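Local coordinates for mandelate racemase/muconate lactonizing enzyme family protein (Roseovarius sp. TM1035, PDB 3T9P), which probably acts as an isomerase or lyase of the enolase superfamily, in the mandelate racemase/muconate lactonizing enzyme group, on a substrate not yet established, at residues E119-P122 and V123-L127; I64-R67 and Q68-H72. All blocks are in the same frame, centred on the assembly; numbering follows the deposited sequence.

Overall arrangement
Along the chain the two contacts follow in series, neither nested nor crossed, and both are local. Contact 2 comes first, within helix 58-73, which follows the antiparallel strands 25-32, 37-43 and 48-52. It joins successive turns of that helix, whose side chains reach strand 382-387, helix 98-119 and the second subunit. The chain then runs through helices 82-91 and 98-119 to contact 1, which closes the tight turn from helix 98-119 into the short helix 123-126, just before strand 132-139 opens the barrel sheet. Their centres lie 27 Å apart and their nearest atoms about 16 Å, with no touch; helix 98-119 neighbours both.

Contact 1 of 2, residues E119-P122 and V123-L127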
ATOM      1  N   GLU A 119     -20.314  26.918  -4.703  1.00 24.31           N
ATOM      2  CA  GLU A 119     -19.946  28.194  -4.129  1.00 26.10           C
ATOM      3  C   GLU A 119     -19.469  29.247  -5.084  1.00 26.01           C
ATOM      4  O   GLU A 119     -19.300  30.399  -4.651  1.00 28.14           O
ATOM      5  CB  GLU A 119     -18.943  28.055  -2.969  1.00 25.56           C
ATOM      6  CG  GLU A 119     -19.509  27.114  -1.917  1.00 26.87           C
ATOM      7  CD  GLU A 119     -18.725  27.115  -0.627  1.00 37.97           C
ATOM      8  OE1 GLU A 119     -17.952  28.090  -0.329  1.00 42.91           O
ATOM      9  OE2 GLU A 119     -18.849  26.114   0.115  1.00 40.29           O
ATOM     10  N   GLY A 120     -19.282  28.915  -6.355  1.00 24.22           N
ATOM     11  CA  GLY A 120     -18.733  29.862  -7.304  1.00 24.51           C
ATOM     12  C   GLY A 120     -17.240  30.226  -7.076  1.00 25.45           C
ATOM     13  O   GLY A 120     -16.811  31.336  -7.447  1.00 23.95           O
ATOM     14  N   LYS A 121     -16.454  29.310  -6.495  1.00 20.22           N
ATOM     15  CA  LYS A 121     -15.097  29.634  -6.060  1.00 21.55           C
ATOM     16  C   LYS A 121     -14.111  28.591  -6.644  1.00 20.79           C
ATOM     17  O   LYS A 121     -14.439  27.390  -6.658  1.00 19.38           O
ATOM     18  CB  LYS A 121     -15.029  29.546  -4.541  1.00 22.61           C
ATOM     19  CG  LYS A 121     -15.639  30.856  -3.818  1.00 26.80           C
ATOM     20  CD  LYS A 121     -15.815  30.619  -2.303  1.00 31.66           C
ATOM     21  CE  LYS A 121     -16.557  31.815  -1.647  1.00 34.92           C
ATOM     22  NZ  LYS A 121     -17.100  31.145  -0.440  1.00 42.48           N
ATOM     23  N   PRO A 122     -12.911  29.026  -7.108  1.00 21.45           N
ATOM     24  CA  PRO A 122     -11.801  28.028  -7.365  1.00 20.11           C
ATOM     25  C   PRO A 122     -11.401  27.244  -6.085  1.00 19.67           C
ATOM     26  O   PRO A 122     -11.492  27.772  -4.958  1.00 18.66           O
ATOM     27  CB  PRO A 122     -10.585  28.898  -7.737  1.00 18.93           C
ATOM     28  CG  PRO A 122     -11.121  30.325  -7.930  1.00 22.29           C
ATOM     29  CD  PRO A 122     -12.453  30.443  -7.203  1.00 20.07           C
ATOM     30  N   VAL A 123     -10.943  26.006  -6.265  1.00 18.18           N
ATOM     31  CA  VAL A 123     -10.617  25.170  -5.087  1.00 17.43           C
ATOM     32  C   VAL A 123      -9.578  25.870  -4.264  1.00 16.84           C
ATOM     33  O   VAL A 123      -9.655  25.885  -2.984  1.00 18.37           O
ATOM     34  CB  VAL A 123     -10.093  23.780  -5.507  1.00 17.12           C
ATOM     35  CG1 VAL A 123      -9.555  23.052  -4.275  1.00 15.95           C
ATOM     36  CG2 VAL A 123     -11.282  23.001  -6.111  1.00 12.96           C
ATOM     37  N   ALA A 124      -8.676  26.551  -4.938  1.00 17.85           N
ATOM     38  CA  ALA A 124      -7.592  27.333  -4.224  1.00 19.47           C
ATOM     39  C   ALA A 124      -8.211  28.297  -3.188  1.00 21.32           C
ATOM     40  O   ALA A 124      -7.667  28.474  -2.087  1.00 21.99           O
ATOM     41  CB  ALA A 124      -6.741  28.141  -5.214  1.00 18.63           C
ATOM     42  N   THR A 125      -9.330  28.909  -3.571  1.00 21.68           N
ATOM     43  CA  THR A 125     -10.072  29.853  -2.642  1.00 23.32           C
ATOM     44  C   THR A 125     -10.721  29.067  -1.488  1.00 21.69           C
ATOM     45  O   THR A 125     -10.520  29.394  -0.315  1.00 22.93           O
ATOM     46  CB  THR A 125     -11.104  30.721  -3.424  1.00 22.99           C
ATOM     47  OG1 THR A 125     -10.380  31.545  -4.337  1.00 25.05           O
ATOM     48  CG2 THR A 125     -11.987  31.584  -2.416  1.00 24.66           C
ATOM     49  N   LEU A 126     -11.373  27.950  -1.793  1.00 21.25           N
ATOM     50  CA  LEU A 126     -11.891  27.072  -0.722  1.00 21.34           C
ATOM     51  C   LEU A 126     -10.833  26.688   0.262  1.00 23.11           C
ATOM     52  O   LEU A 126     -11.136  26.490   1.450  1.00 23.17           O
ATOM     53  CB  LEU A 126     -12.600  25.770  -1.249  1.00 19.89           C
ATOM     54  CG  LEU A 126     -13.676  26.006  -2.282  1.00 23.19           C
ATOM     55  CD1 LEU A 126     -14.176  24.583  -2.691  1.00 24.04           C
ATOM     56  CD2 LEU A 126     -14.788  26.847  -1.687  1.00 26.39           C
ATOM     57  N   LEU A 127      -9.572  26.625  -0.168  1.00 23.56           N
ATOM     58  CA  LEU A 127      -8.504  26.176   0.694  1.00 24.46           C
ATOM     59  C   LEU A 127      -7.802  27.302   1.427  1.00 26.13           C
ATOM     60  O   LEU A 127      -6.759  27.089   2.008  1.00 27.67           O
ATOM     61  CB  LEU A 127      -7.479  25.274  -0.094  1.00 23.27           C
ATOM     62  CG  LEU A 127      -8.015  23.977  -0.776  1.00 21.12           C
ATOM     63  CD1 LEU A 127      -6.858  23.100  -1.379  1.00 24.31           C
ATOM     64  CD2 LEU A 127      -8.650  23.182   0.252  1.00 24.20           C
TER
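Pro122 and Leu126 meet through the backbone: the Pro122 carbonyl O takes the Leu126 N-H at 3.2 Å, with an N-H...O angle of 161°. The same oxygen also receives a weak, bent bond from Thr125 N. Pro122 stands at the N-cap position, so these bonds make the first turn of helix 123-126. Beyond them, Leu127 N closes on Val123 O at 2.9 Å.

The van der Waals touches gather on the side chains of Thr125 and Leu126. Thr125 OG1 lies 3.7 Å from CD of the Pro122 ring, while its CG2, anti to the backbone N, makes an apolar contact with Lys121 CD at 3.9 Å where the two chains cross at about a right angle. Leu126 sends its CD2 branch back to Lys121 CB, also apolar and at 3.9 Å, and the same methyl lies 3.7 Å from Glu119 OE1.

The segment is a short connection between two helices: Gly120, with positive phi (69°), is the first residue past helix 98-119, and Pro122, two residues on, is the N-cap of helix 123-126. Backbone bonds from Lys121 and Val123 to Gly368 and packing of Val123 on Trp112 and Trp369 set this turn against the rest of the fold.

Charge is paired across the turn. The extended Lys121 chain brings NZ to Glu119 OE1 at 3.2 Å, nearly in line with the C-O bond, as a salt bridge. Glu119 OE2 pairs with Arg115, so the carboxylate lies between two cations, which would probably favour its ionised form.

Contact 2 of 2, residues I64-R67 and Q68-H72; sequences IFHR and QIAPH. With SO4 (sulfate ion), chain D.
Phe65 and Ile69 meet at about a right angle, with Ile69 CB over one face of the phenyl ring and Ile69 CG2 4.0 Å from Phe65 CE1. Ala70 CB lies obliquely to the same ring, 4.2 Å from CE2. The Phe65 ring reaches these partners because CG stands anti to the backbone N (chi1 177°).

Phe65 O accepts two backbone N-H groups, both at 3.0 Å: Ile69 N (N-H...O 147°) and, straighter, Ala70 N (172°). Before them, Gln68 N binds Ile64 O at 2.8 Å. Pro71 has no N-H to give, and its CD rests 3.4 Å from His66 O.

Arg67 bends at chi2 and chi3, and its NH2 donates a hydrogen bond of 2.7 Å to O2 of a sulfate, probably from the crystallisation liquor, which meets the guanidinium at its edge. The guanidinium also forms a salt bridge to Asp59 of the second subunit and a hydrogen bond to Asn57 of that subunit. A leucine in its place would probably leave Asp59 of the second subunit without this cationic mate and the sulfate without its NH2 bond.

Farther out, His66 is held by Ser386 and Thr30, and Ile69 packs on Ala103 and Leu107 of helix 98-119. The extra bond from Ala70 N to Phe65 O is characteristic of a pi-type turn, here followed by a proline kink in helix 58-73, at the subunit interface.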
ATOM      1  N   ILE A  64     -11.431  -0.825  -8.234  1.00 11.50           N
ATOM      2  CA  ILE A  64     -11.224  -0.642  -6.821  1.00  9.04           C
ATOM      3  C   ILE A  64     -12.112   0.475  -6.242  1.00 11.51           C
ATOM      4  O   ILE A  64     -12.627   0.341  -5.176  1.00 12.88           O
ATOM      5  CB  ILE A  64      -9.750  -0.393  -6.493  1.00  8.13           C
ATOM      6  CG1 ILE A  64      -8.932  -1.634  -6.780  1.00  8.01           C
ATOM      7  CG2 ILE A  64      -9.593   0.108  -5.061  1.00  8.40           C
ATOM      8  CD1 ILE A  64      -7.509  -1.514  -6.643  1.00 13.26           C
ATOM      9  N   PHE A  65     -12.274   1.551  -6.991  1.00 11.33           N
ATOM     10  CA  PHE A  65     -13.063   2.679  -6.550  1.00 12.64           C
ATOM     11  C   PHE A  65     -14.470   2.186  -6.293  1.00 13.62           C
ATOM     12  O   PHE A  65     -15.029   2.434  -5.278  1.00 14.59           O
ATOM     13  CB  PHE A  65     -13.102   3.751  -7.649  1.00 12.35           C
ATOM     14  CG  PHE A  65     -13.952   4.926  -7.338  1.00 12.54           C
ATOM     15  CD1 PHE A  65     -13.407   6.041  -6.778  1.00 11.73           C
ATOM     16  CD2 PHE A  65     -15.307   4.933  -7.612  1.00 16.37           C
ATOM     17  CE1 PHE A  65     -14.174   7.107  -6.485  1.00 15.65           C
ATOM     18  CE2 PHE A  65     -16.088   6.030  -7.338  1.00 12.25           C
ATOM     19  CZ  PHE A  65     -15.540   7.090  -6.780  1.00 12.66           C
ATOM     20  N   HIS A  66     -14.989   1.445  -7.229  1.00 14.30           N
ATOM     21  CA  HIS A  66     -16.401   0.990  -7.067  1.00 16.26           C
ATOM     22  C   HIS A  66     -16.475  -0.136  -6.026  1.00 16.29           C
ATOM     23  O   HIS A  66     -17.479  -0.264  -5.338  1.00 17.66           O
ATOM     24  CB  HIS A  66     -17.050   0.548  -8.357  1.00 13.66           C
ATOM     25  CG  HIS A  66     -17.283   1.712  -9.292  1.00 13.57           C
ATOM     26  ND1 HIS A  66     -18.283   2.629  -9.073  1.00 16.96           N
ATOM     27  CD2 HIS A  66     -16.564   2.176 -10.333  1.00 13.87           C
ATOM     28  CE1 HIS A  66     -18.216   3.583  -9.993  1.00 17.41           C
ATOM     29  NE2 HIS A  66     -17.208   3.314 -10.800  1.00 14.60           N
ATOM     30  N   ARG A  67     -15.465  -0.947  -5.898  1.00 14.81           N
ATOM     31  CA  ARG A  67     -15.453  -1.989  -4.860  1.00 16.40           C
ATOM     32  C   ARG A  67     -15.313  -1.493  -3.401  1.00 15.88           C
ATOM     33  O   ARG A  67     -15.948  -1.949  -2.537  1.00 13.26           O
ATOM     34  CB  ARG A  67     -14.376  -3.026  -5.196  1.00 15.71           C
ATOM     35  CG  ARG A  67     -14.401  -4.319  -4.426  1.00 20.88           C
ATOM     36  CD  ARG A  67     -15.301  -5.415  -4.960  1.00 17.30           C
ATOM     37  NE  ARG A  67     -15.165  -5.729  -6.355  1.00 17.71           N
ATOM     38  CZ  ARG A  67     -14.478  -6.739  -6.857  1.00 21.13           C
ATOM     39  NH1 ARG A  67     -13.828  -7.590  -6.090  1.00 15.39           N
ATOM     40  NH2 ARG A  67     -14.431  -6.886  -8.155  1.00 15.70           N
ATOM     41  N   GLN A  68     -14.396  -0.566  -3.227  1.00 15.02           N
ATOM     42  CA  GLN A  68     -13.902  -0.153  -1.948  1.00 15.80           C
ATOM     43  C   GLN A  68     -14.000   1.317  -1.494  1.00 16.19           C
ATOM     44  O   GLN A  68     -13.822   1.580  -0.345  1.00 15.83           O
ATOM     45  CB  GLN A  68     -12.486  -0.711  -1.736  1.00 16.05           C
ATOM     46  CG  GLN A  68     -12.364  -2.196  -1.856  1.00 15.78           C
ATOM     47  CD  GLN A  68     -10.945  -2.695  -1.846  1.00 19.59           C
ATOM     48  OE1 GLN A  68     -10.421  -3.042  -0.816  1.00 16.18           O
ATOM     49  NE2 GLN A  68     -10.344  -2.735  -2.959  1.00 17.77           N
ATOM     50  N   ILE A  69     -14.286   2.231  -2.398  1.00 13.84           N
ATOM     51  CA  ILE A  69     -14.514   3.614  -2.037  1.00 13.89           C
ATOM     52  C   ILE A  69     -16.015   3.965  -2.045  1.00 15.59           C
ATOM     53  O   ILE A  69     -16.540   4.344  -1.054  1.00 16.06           O
ATOM     54  CB  ILE A  69     -13.721   4.604  -2.949  1.00 14.25           C
ATOM     55  CG1 ILE A  69     -12.233   4.265  -2.984  1.00 15.06           C
ATOM     56  CG2 ILE A  69     -13.989   6.070  -2.585  1.00  9.24           C
ATOM     57  CD1 ILE A  69     -11.516   4.507  -1.846  1.00 15.50           C
ATOM     58  N   ALA A  70     -16.679   3.748  -3.155  1.00 16.19           N
ATOM     59  CA  ALA A  70     -18.090   4.140  -3.362  1.00 17.84           C
ATOM     60  C   ALA A  70     -19.060   3.605  -2.340  1.00 18.31           C
ATOM     61  O   ALA A  70     -19.865   4.390  -1.868  1.00 18.06           O
ATOM     62  CB  ALA A  70     -18.543   3.759  -4.754  1.00 17.16           C
ATOM     63  N   PRO A  71     -18.925   2.316  -1.899  1.00 21.02           N
ATOM     64  CA  PRO A  71     -19.928   1.813  -0.942  1.00 21.33           C
ATOM     65  C   PRO A  71     -19.931   2.553   0.360  1.00 23.02           C
ATOM     66  O   PRO A  71     -20.999   2.651   1.001  1.00 23.09           O
ATOM     67  CB  PRO A  71     -19.534   0.329  -0.725  1.00 23.15           C
ATOM     68  CG  PRO A  71     -18.977  -0.031  -2.099  1.00 22.08           C
ATOM     69  CD  PRO A  71     -18.058   1.207  -2.373  1.00 20.59           C
ATOM     70  N   HIS A  72     -18.779   3.101   0.767  1.00 19.53           N
ATOM     71  CA  HIS A  72     -18.697   3.765   2.015  1.00 20.72           C
ATOM     72  C   HIS A  72     -19.053   5.242   1.872  1.00 21.09           C
ATOM     73  O   HIS A  72     -19.387   5.887   2.871  1.00 23.57           O
ATOM     74  CB  HIS A  72     -17.264   3.629   2.606  1.00 20.41           C
ATOM     75  CG  HIS A  72     -16.819   2.209   2.683  1.00 22.83           C
ATOM     76  ND1 HIS A  72     -17.477   1.275   3.451  1.00 19.62           N
ATOM     77  CD2 HIS A  72     -15.820   1.553   2.058  1.00 20.82           C
ATOM     78  CE1 HIS A  72     -16.931   0.080   3.253  1.00 22.03           C
ATOM     79  NE2 HIS A  72     -15.899   0.232   2.438  1.00 21.73           N
TER
HETATM   80  S   SO4 D 390     -16.489  -5.018 -11.090  1.00 50.18           S
HETATM   81  O1  SO4 D 390     -17.938  -5.236 -11.277  1.00 52.51           O
HETATM   82  O2  SO4 D 390     -16.177  -5.792  -9.885  1.00 48.64           O
HETATM   83  O3  SO4 D 390     -15.747  -5.480 -12.272  1.00 52.65           O
HETATM   84  O4  SO4 D 390     -16.122  -3.597 -10.843  1.00 54.10           O